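Long-range contacts in oligoribonuclease (Colwellia psychrerythraea, PDB 6A4D), which hydrolyses short RNA oligonucleotides, probably as an exonuclease of the RNase H-like fold: residues A[10-15]-A[103-108]; A[48-53]-A[75-80]; A[33-38]-A[93-98]. The protein carries 1 engineered substitution. All coordinates share one frame; numbering follows the deposited sequence.

From the N terminus, the chain first runs through 10-15, which opens the widest of three nested loops; contact 1 closes it by pairing with 103-108, with 87 residues between the two segments. Next comes 33-38, the partner of 93-98 in contact 3, whose loop lies wholly within that one. Innermost is contact 2, between 48-53 and 75-80; none of the loops cross. All three reach the same mixed sheet. Contact 1 joins two parallel central strands, contact 3 lays helix 85-99 along the neighbouring strand, and contact 2 ties the outer strand 42-50 to helix 74-80. Contacts 1 and 3 touch through strands 11-18 and 28-36, whereas contact 2 lies apart, its centre about 24 Å from that of contact 1 and about 22 Å from that of contact 3.

Contact 1: A[10-15]-A[103-108]; sequences NLIWLD and GKSPMC
The hydroxyl of Ser105 holds the start of this strand pairing. Its OG accepts the amide of Ile12 N at 2.7 Å in a nearly straight bond (160° at the hydrogen) and donates to its own neighbour, Pro106 O, at 2.8 Å. With OG anti to the backbone N (chi1 -173°), serine reaches across and stands in for a backbone carbonyl. Parallel pairing follows, centred on Trp13 and Cys108: Cys108 N donates to Ile12 O at 3.0 Å, a bond bent to 135° at the hydrogen, and Leu14 N donates to Cys108 O at 3.2 Å. Cys108 thus bonds to the residues before and after its partner Trp13, the parallel-sheet pattern within this RNase H-like fold. A water can also donate to Cys108 O and Leu14 O, lying at the indole edge.

Trp13 and Cys108 share one face of the sheet. Cys108 CB sits over the indole, 3.6 Å from the centroid of the six-membered ring, a CH-pi contact. Its SG lies above the other ring, 4.4 Å from the five-membered centroid, and rests against Leu11 CB at 3.9 Å. Cysteine is slim enough for its CB and SG to sit close over one face of the indole, whose NE1 is bonded to Thr36, while Ile167 and Ile171 of helix 163-180 also touch the Trp13 side chain. Met107 points to the other face with Ile12; the side chains of Leu14 and Met107 cross obliquely, Leu14 CD2 4.1 Å from Met107 CG, where Phe130 also packs. Arg146 of the second subunit touches Leu11 and Pro106.

Beyond these segments, strand 11-18 leads to Leu16, Glu17 and Met18 of one nucleotide-analogue pocket. The chemistry implies a buried junction in which a hydroxyl satisfies a strand amide and a polarisable sulfur lies against an aromatic pi cloud.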
loop_
_atom_site.group_PDB
_atom_site.type_symbol
_atom_site.label_atom_id
_atom_site.label_comp_id
_atom_site.label_asym_id
_atom_site.label_seq_id
_atom_site.Cartn_x
_atom_site.Cartn_y
_atom_site.Cartn_z
ATOM N N ASN A 10 -19.189 1.644 2.842
ATOM C CA ASN A 10 -18.921 0.576 1.887
ATOM C C ASN A 10 -17.416 0.491 1.426
ATOM O O ASN A 10 -16.725 1.460 1.295
ATOM C CB ASN A 10 -19.848 0.689 0.707
ATOM C CG ASN A 10 -21.314 0.502 1.086
ATOM O OD1 ASN A 10 -21.657 -0.106 2.137
ATOM N ND2 ASN A 10 -22.191 1.005 0.231
ATOM N N LEU A 11 -16.958 -0.715 1.205
ATOM C CA LEU A 11 -15.623 -0.952 0.756
ATOM C C LEU A 11 -15.581 -1.385 -0.714
ATOM O O LEU A 11 -16.323 -2.276 -1.121
ATOM C CB LEU A 11 -14.998 -1.995 1.672
ATOM C CG LEU A 11 -14.895 -1.550 3.109
ATOM C CD1 LEU A 11 -14.577 -2.797 3.929
ATOM C CD2 LEU A 11 -13.846 -0.438 3.245
ATOM N N ILE A 12 -14.636 -0.813 -1.464
ATOM C CA ILE A 12 -14.294 -1.244 -2.870
ATOM C C ILE A 12 -13.085 -2.177 -2.921
ATOM O O ILE A 12 -11.919 -1.774 -2.596
ATOM C CB ILE A 12 -13.989 -0.031 -3.748
ATOM C CG1 ILE A 12 -15.157 0.978 -3.687
ATOM C CG2 ILE A 12 -13.765 -0.501 -5.183
ATOM C CD1 ILE A 12 -15.005 2.203 -4.593
ATOM N N TRP A 13 -13.356 -3.427 -3.289
ATOM C CA TRP A 13 -12.364 -4.448 -3.433
ATOM C C TRP A 13 -12.017 -4.645 -4.902
ATOM O O TRP A 13 -12.894 -4.718 -5.730
ATOM C CB TRP A 13 -12.871 -5.771 -2.915
ATOM C CG TRP A 13 -13.152 -5.703 -1.485
ATOM C CD1 TRP A 13 -14.215 -5.127 -0.882
ATOM C CD2 TRP A 13 -12.347 -6.217 -0.478
ATOM N NE1 TRP A 13 -14.124 -5.263 0.464
ATOM C CE2 TRP A 13 -12.992 -5.952 0.748
ATOM C CE3 TRP A 13 -11.148 -6.941 -0.472
ATOM C CZ2 TRP A 13 -12.450 -6.295 1.959
ATOM C CZ3 TRP A 13 -10.624 -7.319 0.772
ATOM C CH2 TRP A 13 -11.272 -6.984 1.954
ATOM N N LEU A 14 -10.741 -4.757 -5.230
ATOM C CA LEU A 14 -10.407 -5.115 -6.584
ATOM C C LEU A 14 -9.199 -5.970 -6.746
ATOM O O LEU A 14 -8.357 -6.127 -5.850
ATOM C CB LEU A 14 -10.318 -3.874 -7.432
ATOM C CG LEU A 14 -9.394 -2.758 -7.042
ATOM C CD1 LEU A 14 -8.023 -3.070 -7.558
ATOM C CD2 LEU A 14 -9.868 -1.458 -7.685
ATOM N N ASP A 15 -9.105 -6.553 -7.921
ATOM C CA ASP A 15 -7.918 -7.291 -8.261
ATOM C C ASP A 15 -7.664 -7.085 -9.729
ATOM O O ASP A 15 -8.602 -6.929 -10.491
ATOM C CB ASP A 15 -8.082 -8.765 -7.907
ATOM C CG ASP A 15 -6.849 -9.614 -8.280
ATOM O OD1 ASP A 15 -5.738 -9.278 -7.797
ATOM O OD2 ASP A 15 -7.015 -10.596 -9.061
ATOM N N GLY A 103 -14.176 9.503 -2.562
ATOM C CA GLY A 103 -13.265 9.822 -1.479
ATOM C C GLY A 103 -13.427 9.052 -0.185
ATOM O O GLY A 103 -12.759 9.382 0.768
ATOM N N LYS A 104 -14.313 8.064 -0.140
ATOM C CA LYS A 104 -14.636 7.342 1.097
ATOM C C LYS A 104 -13.939 5.996 1.273
ATOM O O LYS A 104 -13.356 5.745 2.285
ATOM C CB LYS A 104 -16.124 7.038 1.147
ATOM C CG LYS A 104 -17.000 8.256 0.960
ATOM C CD LYS A 104 -16.727 9.371 1.946
ATOM C CE LYS A 104 -17.178 9.011 3.333
ATOM N NZ LYS A 104 -17.241 10.262 4.139
ATOM N N SER A 105 -14.011 5.147 0.260
ATOM C CA SER A 105 -13.465 3.824 0.355
ATOM C C SER A 105 -11.954 3.832 0.064
ATOM O O SER A 105 -11.538 4.348 -0.978
ATOM C CB SER A 105 -14.165 2.910 -0.630
ATOM O OG SER A 105 -13.741 1.571 -0.439
ATOM N N PRO A 106 -11.150 3.270 0.972
ATOM C CA PRO A 106 -9.835 2.868 0.499
ATOM C C PRO A 106 -9.964 1.789 -0.589
ATOM O O PRO A 106 -11.013 1.266 -0.805
ATOM C CB PRO A 106 -9.155 2.295 1.734
ATOM C CG PRO A 106 -10.301 1.723 2.551
ATOM C CD PRO A 106 -11.475 2.667 2.285
ATOM N N MET A 107 -8.888 1.581 -1.323
ATOM C CA MET A 107 -8.728 0.465 -2.208
ATOM C C MET A 107 -8.349 -0.759 -1.403
ATOM O O MET A 107 -7.377 -0.708 -0.691
ATOM C CB MET A 107 -7.651 0.837 -3.214
ATOM C CG MET A 107 -7.745 0.045 -4.469
ATOM S SD MET A 107 -6.435 0.429 -5.642
ATOM C CE MET A 107 -6.978 2.028 -6.272
ATOM N N CYS A 108 -9.078 -1.864 -1.568
ATOM C CA CYS A 108 -9.035 -3.056 -0.712
ATOM C C CYS A 108 -8.598 -4.307 -1.407
ATOM O O CYS A 108 -8.904 -4.533 -2.560
ATOM C CB CYS A 108 -10.399 -3.375 -0.045
ATOM S SG CYS A 108 -11.160 -1.998 0.825
HETATM O O HOH W 1 -9.212 -7.329 -3.508
#

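Contact 2: A[48-53]-A[75-80]; sequences IFAISQ and TQRCRD
In this RNase H-like exonuclease fold, the end of the outer strand 42-50 and the loop after it pack against the short helix 74-80. Arg77 and Cys78 carry the helix side, and their torsions decide what each one touches. Arg77 has CG anti to its carbonyl carbon, runs out extended at chi2 and then bends at chi3 (68°), which swings the guanidinium back along the strand. One face of that group rests on Ala50 CB, off-centre toward the rim, while the Ile48 side chain crosses obliquely, its CG2 3.9 Å from Arg77 NH2. The charge is met by Glu30 on the neighbouring strand, in a salt bridge through NH2. Arginine suits this border because its flat guanidinium can lie on apolar groups with its face while NH2 reaches an acid.

Ala50 is small enough to let the helix close in: its CB lies 3.9 Å from Arg77 CB and 4.0 Å from Cys78 SG. The sulfur, anti to its own carbonyl carbon (chi1 -74°), thereby enters a buried corner where Leu29 and Leu58 also touch Cys78. Past the strand, Ser52 CA approaches Cys78 O at 3.7 Å. Ser52 holds OG anti to its backbone N (chi1 174°), so the hydroxyl meets a bridging water at 2.5 Å from OG, and that water can donate to Cys78 O at 2.8 Å.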
loop_
_atom_site.group_PDB
_atom_site.type_symbol
_atom_site.label_atom_id
_atom_site.label_comp_id
_atom_site.label_asym_id
_atom_site.label_seq_id
_atom_site.Cartn_x
_atom_site.Cartn_y
_atom_site.Cartn_z
ATOM N N ILE A 48 -16.622 -7.939 -15.059
ATOM C CA ILE A 48 -15.246 -8.396 -15.231
ATOM C C ILE A 48 -14.748 -8.037 -16.654
ATOM O O ILE A 48 -15.463 -8.287 -17.611
ATOM C CB ILE A 48 -15.153 -9.922 -15.077
ATOM C CG1 ILE A 48 -15.815 -10.393 -13.771
ATOM C CG2 ILE A 48 -13.703 -10.378 -15.106
ATOM C CD1 ILE A 48 -16.068 -11.893 -13.727
ATOM N N PHE A 49 -13.559 -7.440 -16.806
ATOM C CA PHE A 49 -13.005 -7.179 -18.161
ATOM C C PHE A 49 -11.654 -7.791 -18.389
ATOM O O PHE A 49 -10.703 -7.476 -17.656
ATOM C CB PHE A 49 -12.839 -5.703 -18.439
ATOM C CG PHE A 49 -14.094 -4.937 -18.349
ATOM C CD1 PHE A 49 -14.975 -4.921 -19.404
ATOM C CD2 PHE A 49 -14.415 -4.249 -17.183
ATOM C CE1 PHE A 49 -16.146 -4.199 -19.319
ATOM C CE2 PHE A 49 -15.573 -3.526 -17.095
ATOM C CZ PHE A 49 -16.445 -3.499 -18.163
ATOM N N ALA A 50 -11.541 -8.635 -19.412
ATOM C CA ALA A 50 -10.213 -8.883 -19.992
ATOM C C ALA A 50 -9.995 -7.757 -21.005
ATOM O O ALA A 50 -10.871 -7.483 -21.870
ATOM C CB ALA A 50 -10.092 -10.253 -20.629
ATOM N N ILE A 51 -8.857 -7.085 -20.844
ATOM C CA ILE A 51 -8.504 -5.925 -21.661
ATOM C C ILE A 51 -7.826 -6.407 -22.934
ATOM O O ILE A 51 -6.852 -7.178 -22.892
ATOM C CB ILE A 51 -7.484 -4.969 -21.014
ATOM C CG1 ILE A 51 -7.863 -4.577 -19.567
ATOM C CG2 ILE A 51 -7.319 -3.722 -21.906
ATOM C CD1 ILE A 51 -9.265 -4.022 -19.434
ATOM N N SER A 52 -8.317 -5.894 -24.055
ATOM C CA SER A 52 -7.744 -6.198 -25.357
ATOM C C SER A 52 -6.293 -5.767 -25.408
ATOM O O SER A 52 -5.927 -4.663 -24.991
ATOM C CB SER A 52 -8.526 -5.486 -26.476
ATOM O OG SER A 52 -7.874 -5.669 -27.713
ATOM N N GLN A 53 -5.469 -6.684 -25.867
ATOM C CA GLN A 53 -4.103 -6.429 -26.151
ATOM C C GLN A 53 -3.801 -7.184 -27.443
ATOM O O GLN A 53 -4.377 -8.250 -27.734
ATOM C CB GLN A 53 -3.232 -6.932 -24.994
ATOM C CG GLN A 53 -3.545 -6.293 -23.630
ATOM C CD GLN A 53 -3.080 -4.855 -23.520
ATOM O OE1 GLN A 53 -2.495 -4.336 -24.433
ATOM N NE2 GLN A 53 -3.302 -4.219 -22.380
ATOM N N THR A 75 -4.887 -14.954 -21.229
ATOM C CA THR A 75 -4.264 -14.714 -22.521
ATOM C C THR A 75 -5.212 -14.869 -23.689
ATOM O O THR A 75 -5.212 -14.026 -24.595
ATOM C CB THR A 75 -3.078 -15.624 -22.778
ATOM O OG1 THR A 75 -2.161 -15.510 -21.697
ATOM C CG2 THR A 75 -2.364 -15.203 -24.070
ATOM N N GLN A 76 -6.034 -15.911 -23.646
ATOM C CA GLN A 76 -6.967 -16.176 -24.724
ATOM C C GLN A 76 -8.109 -15.180 -24.693
ATOM O O GLN A 76 -8.477 -14.624 -25.747
ATOM C CB GLN A 76 -7.503 -17.626 -24.666
ATOM C CG GLN A 76 -8.611 -17.975 -25.679
ATOM C CD GLN A 76 -8.286 -17.607 -27.139
ATOM O OE1 GLN A 76 -7.128 -17.589 -27.569
ATOM N NE2 GLN A 76 -9.327 -17.318 -27.904
ATOM N N ARG A 77 -8.684 -14.970 -23.501
ATOM C CA ARG A 77 -9.732 -13.942 -23.356
ATOM C C ARG A 77 -9.266 -12.542 -23.782
ATOM O O ARG A 77 -10.071 -11.750 -24.224
ATOM C CB ARG A 77 -10.291 -13.901 -21.936
ATOM C CG ARG A 77 -11.326 -14.977 -21.682
ATOM C CD ARG A 77 -11.338 -15.306 -20.194
ATOM N NE ARG A 77 -11.850 -14.135 -19.521
ATOM C CZ ARG A 77 -11.384 -13.579 -18.409
ATOM N NH1 ARG A 77 -10.358 -14.109 -17.759
ATOM N NH2 ARG A 77 -11.974 -12.464 -17.948
ATOM N N CYS A 78 -7.977 -12.266 -23.642
ATOM C CA CYS A 78 -7.410 -10.987 -24.012
ATOM C C CYS A 78 -7.341 -10.868 -25.564
ATOM O O CYS A 78 -7.750 -9.834 -26.122
ATOM C CB CYS A 78 -6.064 -10.732 -23.285
ATOM S SG CYS A 78 -6.232 -10.301 -21.497
ATOM N N ARG A 79 -6.877 -11.927 -26.240
ATOM C CA ARG A 79 -6.983 -12.061 -27.726
ATOM C C ARG A 79 -8.415 -11.945 -28.273
ATOM O O ARG A 79 -8.619 -11.329 -29.311
ATOM C CB ARG A 79 -6.394 -13.391 -28.197
ATOM C CG ARG A 79 -4.885 -13.535 -28.039
ATOM C CD ARG A 79 -4.415 -14.853 -28.675
ATOM N NE ARG A 79 -3.223 -15.406 -28.015
ATOM C CZ ARG A 79 -1.973 -14.920 -28.127
ATOM N NH1 ARG A 79 -1.698 -13.849 -28.882
ATOM N NH2 ARG A 79 -0.973 -15.490 -27.450
ATOM N N ASP A 80 -9.395 -12.527 -27.586
ATOM C CA ASP A 80 -10.819 -12.412 -27.994
ATOM C C ASP A 80 -11.388 -11.021 -27.765
ATOM O O ASP A 80 -12.321 -10.599 -28.458
ATOM C CB ASP A 80 -11.734 -13.388 -27.217
ATOM C CG ASP A 80 -11.327 -14.861 -27.362
ATOM O OD1 ASP A 80 -10.819 -15.265 -28.439
ATOM O OD2 ASP A 80 -11.529 -15.612 -26.372
HETATM O O HOH W 2 -7.535 -8.078 -28.334
#

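Contact 3: A[33-38]-A[93-98]; sequences IIITDS and LAFVQE
Helix-on-sheet packing of an alpha/beta layered fold brings helix 85-99 along strand 28-36. The segment axes run almost exactly parallel, 3° apart, and come within 9.9 Å, a separation bridged by apolar side chains from both sides. Because strand residues alternate, Ile33 and Ile35 both point at the helix, while Ile34 turns to the opposite face and packs on helix 163-180.

Phe95 is the main contributor from the helix. Its CG is anti to the backbone N (chi1 177°), which extends the ring toward the sheet, so that it meets both isoleucines tip to tip. Ile33 CG2 comes in at the ring edge, in its plane, 3.9 Å from Phe95 CE2. The same ring carbon lies 3.6 Å from Ile35 CG1, so one corner of the phenyl is set between the two branched side chains. Trp99, one turn further along the helix, meets the ring as well.

Beta-branched residues suit a strand, and here their branches at CB put a methyl or methylene against the ring: Ile33 CG2 and Ile35 CG1. Ile12 of the central strand touches Ile33, Ile35 and Val96, continuing this apolar layer. Val96 crosses both isoleucines at about a right angle, its CG1 lying 4.1 Å from Ile33 CG2 and 4.2 Å from Ile35 CD1.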
loop_
_atom_site.group_PDB
_atom_site.type_symbol
_atom_site.label_atom_id
_atom_site.label_comp_id
_atom_site.label_asym_id
_atom_site.label_seq_id
_atom_site.Cartn_x
_atom_site.Cartn_y
_atom_site.Cartn_z
ATOM N N ILE A 33 -14.020 -6.085 -9.798
ATOM C CA ILE A 33 -14.352 -5.237 -8.639
ATOM C C ILE A 33 -15.494 -5.898 -7.845
ATOM O O ILE A 33 -16.475 -6.360 -8.424
ATOM C CB ILE A 33 -14.805 -3.801 -9.034
ATOM C CG1 ILE A 33 -13.798 -3.085 -9.941
ATOM C CG2 ILE A 33 -15.133 -2.929 -7.797
ATOM C CD1 ILE A 33 -14.459 -1.981 -10.751
ATOM N N ILE A 34 -15.378 -5.923 -6.521
ATOM C CA ILE A 34 -16.492 -6.315 -5.643
ATOM C C ILE A 34 -16.691 -5.216 -4.616
ATOM O O ILE A 34 -15.748 -4.647 -4.092
ATOM C CB ILE A 34 -16.212 -7.680 -5.003
ATOM C CG1 ILE A 34 -16.314 -8.731 -6.096
ATOM C CG2 ILE A 34 -17.166 -7.958 -3.838
ATOM C CD1 ILE A 34 -16.216 -10.168 -5.661
ATOM N N ILE A 35 -17.941 -4.903 -4.356
ATOM C CA ILE A 35 -18.328 -3.990 -3.309
ATOM C C ILE A 35 -18.857 -4.802 -2.134
ATOM O O ILE A 35 -19.674 -5.687 -2.342
ATOM C CB ILE A 35 -19.465 -3.098 -3.802
ATOM C CG1 ILE A 35 -19.056 -2.400 -5.119
ATOM C CG2 ILE A 35 -19.852 -2.088 -2.734
ATOM C CD1 ILE A 35 -18.144 -1.205 -4.920
ATOM N N THR A 36 -18.395 -4.506 -0.923
ATOM C CA THR A 36 -18.918 -5.129 0.324
ATOM C C THR A 36 -19.358 -4.024 1.207
ATOM O O THR A 36 -18.975 -2.889 0.993
ATOM C CB THR A 36 -17.883 -5.886 1.150
ATOM O OG1 THR A 36 -16.912 -4.975 1.639
ATOM C CG2 THR A 36 -17.198 -6.936 0.396
ATOM N N ASP A 37 -20.162 -4.329 2.222
ATOM C CA ASP A 37 -20.417 -3.321 3.261
ATOM C C ASP A 37 -19.229 -3.329 4.228
ATOM O O ASP A 37 -18.275 -4.144 4.110
ATOM C CB ASP A 37 -21.746 -3.587 4.017
ATOM C CG ASP A 37 -21.790 -4.948 4.731
ATOM O OD1 ASP A 37 -20.699 -5.562 4.982
ATOM O OD2 ASP A 37 -22.927 -5.411 5.039
ATOM N N SER A 38 -19.303 -2.477 5.230
ATOM C CA SER A 38 -18.206 -2.393 6.193
ATOM C C SER A 38 -18.050 -3.674 7.024
ATOM O O SER A 38 -17.006 -3.871 7.643
ATOM C CB SER A 38 -18.380 -1.185 7.088
ATOM O OG SER A 38 -19.490 -1.399 7.908
ATOM N N LEU A 93 -15.718 2.992 -13.212
ATOM C CA LEU A 93 -16.007 4.214 -12.490
ATOM C C LEU A 93 -17.495 4.372 -12.231
ATOM O O LEU A 93 -17.904 4.628 -11.107
ATOM C CB LEU A 93 -15.496 5.432 -13.225
ATOM C CG LEU A 93 -15.672 6.748 -12.474
ATOM C CD1 LEU A 93 -15.186 6.684 -11.016
ATOM C CD2 LEU A 93 -14.998 7.896 -13.229
ATOM N N ALA A 94 -18.300 4.170 -13.270
ATOM C CA ALA A 94 -19.772 4.242 -13.147
ATOM C C ALA A 94 -20.291 3.245 -12.130
ATOM O O ALA A 94 -21.156 3.576 -11.346
ATOM C CB ALA A 94 -20.429 3.984 -14.486
ATOM N N PHE A 95 -19.764 2.031 -12.148
ATOM C CA PHE A 95 -20.119 1.022 -11.159
ATOM C C PHE A 95 -19.832 1.413 -9.710
ATOM O O PHE A 95 -20.709 1.289 -8.860
ATOM C CB PHE A 95 -19.414 -0.272 -11.458
ATOM C CG PHE A 95 -19.667 -1.343 -10.461
ATOM C CD1 PHE A 95 -20.910 -1.967 -10.400
ATOM C CD2 PHE A 95 -18.656 -1.762 -9.582
ATOM C CE1 PHE A 95 -21.150 -2.989 -9.497
ATOM C CE2 PHE A 95 -18.888 -2.785 -8.655
ATOM C CZ PHE A 95 -20.127 -3.410 -8.624
ATOM N N VAL A 96 -18.624 1.910 -9.425
ATOM C CA VAL A 96 -18.315 2.224 -8.055
ATOM C C VAL A 96 -19.060 3.477 -7.628
ATOM O O VAL A 96 -19.318 3.640 -6.442
ATOM C CB VAL A 96 -16.800 2.364 -7.761
ATOM C CG1 VAL A 96 -16.152 0.996 -7.877
ATOM C CG2 VAL A 96 -16.123 3.408 -8.669
ATOM N N GLN A 97 -19.367 4.376 -8.570
ATOM C CA GLN A 97 -20.072 5.613 -8.213
ATOM C C GLN A 97 -21.501 5.335 -7.760
ATOM O O GLN A 97 -22.063 6.102 -6.999
ATOM C CB GLN A 97 -20.130 6.584 -9.377
ATOM C CG GLN A 97 -18.949 7.455 -9.474
ATOM C CD GLN A 97 -18.857 8.055 -10.815
ATOM O OE1 GLN A 97 -19.488 7.578 -11.740
ATOM N NE2 GLN A 97 -18.097 9.117 -10.933
ATOM N N GLU A 98 -22.056 4.275 -8.308
ATOM C CA GLU A 98 -23.329 3.753 -7.909
ATOM C C GLU A 98 -23.335 3.261 -6.473
ATOM O O GLU A 98 -24.326 3.409 -5.811
ATOM C CB GLU A 98 -23.741 2.602 -8.835
ATOM C CG GLU A 98 -25.082 1.944 -8.490
ATOM C CD GLU A 98 -25.766 1.296 -9.712
ATOM O OE1 GLU A 98 -25.970 0.056 -9.729
ATOM O OE2 GLU A 98 -26.101 2.024 -10.677
#